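Local structure of thymidylate synthase A (Bacillus subtilis, 1BKP) at the interface of chains A and B. The protein catalyses the reductive methylation of dUMP to dTMP with 5,10-methylenetetrahydrofolate as methyl donor and reductant, working as a homodimer. Numbering follows the deposited sequence. Chains: chain A/B, Thymidylate synthase A.

The interface of chains A and B. Residues chain A 168-171; chain B 19-20, 23-24.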
# COMPACT_ATOMS: atom_id res chain seq x y z
N VAL A 168 2.71 11.20 -12.28
CA VAL A 168 3.27 12.34 -12.98
C VAL A 168 2.10 13.27 -13.28
O VAL A 168 1.12 12.85 -13.94
CB VAL A 168 3.97 11.95 -14.33
CG1 VAL A 168 4.42 13.30 -15.01
CG2 VAL A 168 5.13 11.05 -14.07
N LYS A 169 2.14 14.47 -12.71
CA LYS A 169 1.08 15.43 -12.94
C LYS A 169 1.73 16.84 -13.03
O LYS A 169 2.52 17.20 -12.13
CB LYS A 169 0.02 15.40 -11.84
CG LYS A 169 -0.64 14.02 -11.62
CD LYS A 169 -1.84 14.12 -10.63
CE LYS A 169 -2.49 12.80 -10.25
NZ LYS A 169 -3.01 11.98 -11.41
N HIS A 170 1.44 17.54 -14.15
CA HIS A 170 1.92 18.93 -14.39
C HIS A 170 3.44 19.05 -14.35
O HIS A 170 3.98 19.95 -13.75
CB HIS A 170 1.32 19.87 -13.37
CG HIS A 170 -0.11 20.22 -13.64
ND1 HIS A 170 -0.81 19.75 -14.74
CD2 HIS A 170 -0.97 21.06 -12.98
CE1 HIS A 170 -2.02 20.28 -14.76
NE2 HIS A 170 -2.14 21.08 -13.70
N GLY A 171 4.12 18.07 -14.94
CA GLY A 171 5.56 18.12 -14.94
C GLY A 171 6.20 17.76 -13.64
O GLY A 171 7.41 17.85 -13.53
N ILE B 19 -6.61 17.95 -10.09
CA ILE B 19 -5.75 18.31 -11.21
C ILE B 19 -6.31 17.67 -12.45
O ILE B 19 -6.60 16.48 -12.49
CB ILE B 19 -4.25 17.83 -11.01
CG1 ILE B 19 -3.62 18.44 -9.76
CG2 ILE B 19 -3.41 18.19 -12.23
CD1 ILE B 19 -3.81 17.54 -8.51
N SER B 20 -6.45 18.45 -13.52
CA SER B 20 -6.99 17.91 -14.76
C SER B 20 -5.95 17.12 -15.52
O SER B 20 -4.80 17.48 -15.48
CB SER B 20 -7.40 19.09 -15.65
OG SER B 20 -7.78 18.58 -16.89
N GLU B 23 -3.63 17.83 -20.02
CA GLU B 23 -2.28 17.82 -20.59
C GLU B 23 -1.87 16.55 -21.34
O GLU B 23 -0.95 16.56 -22.16
CB GLU B 23 -1.25 18.08 -19.52
CG GLU B 23 -1.16 16.96 -18.48
CD GLU B 23 -0.07 17.19 -17.43
OE1 GLU B 23 1.02 17.62 -17.83
OE2 GLU B 23 -0.32 16.97 -16.21
N PHE B 24 -2.55 15.45 -21.09
CA PHE B 24 -2.20 14.18 -21.69
C PHE B 24 -3.09 13.76 -22.83
O PHE B 24 -4.23 14.19 -22.90
CB PHE B 24 -2.33 13.14 -20.56
CG PHE B 24 -1.35 13.37 -19.47
CD1 PHE B 24 0.04 13.41 -19.78
CD2 PHE B 24 -1.77 13.49 -18.15
CE1 PHE B 24 0.99 13.53 -18.75
CE2 PHE B 24 -0.80 13.63 -17.10
CZ PHE B 24 0.59 13.64 -17.41
O HOH W 1 3.04 16.18 -16.77
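Strand 161-169 of chain A gives way at A:His170 and A:Gly171 to a tight two-residue turn leading into strand 172-179, marked by positive phi at both residues (58° and 76°). This hairpin tip illustrates how a carboxylate can cap a turn across a dimer interface, here at the periphery, its centre about 29 Å from the catalytic cysteine A:Cys160. The cap is B:Glu23: its CG is wedged between its own N and carbonyl carbon, and from there the chain runs straight out to the hairpin tip. OE2 of B:Glu23 accepts a hydrogen bond from the backbone N of A:His170 on the syn lone pair at 2.8 Å, a fairly straight bond. OE2 of B:Glu23 is gripped a second time by the imidazole ND1 of A:His170 at 3.2 Å, now from above the carboxylate plane, the two flat groups being turned 56° apart. Were the imidazole protonated, the carboxylate would probably stabilise its charge. The next amide is reached indirectly, through a water 2.7 Å from OE1 of B:Glu23 and 2.9 Å from the N of A:Gly171. B:Phe24 backs the carboxylate arm, B:Glu23 CG sitting over the middle of one face of its ring, while its CZ reaches toward the carbonyl O of A:Val168. An alanine in place of B:Glu23 would remove the carboxylate and would probably cost the amide and imidazole of A:His170 their shared acceptor, and the bridging water its partner, loosening the hairpin tip. Carboxylate and aliphatic contacts together are likely to limit the rotation of the A:His170 ring: on one face, nearer the edge of the ring than its middle, rests the B:Ile19 methyl CG2, 3.5 Å from NE2 of A:His170.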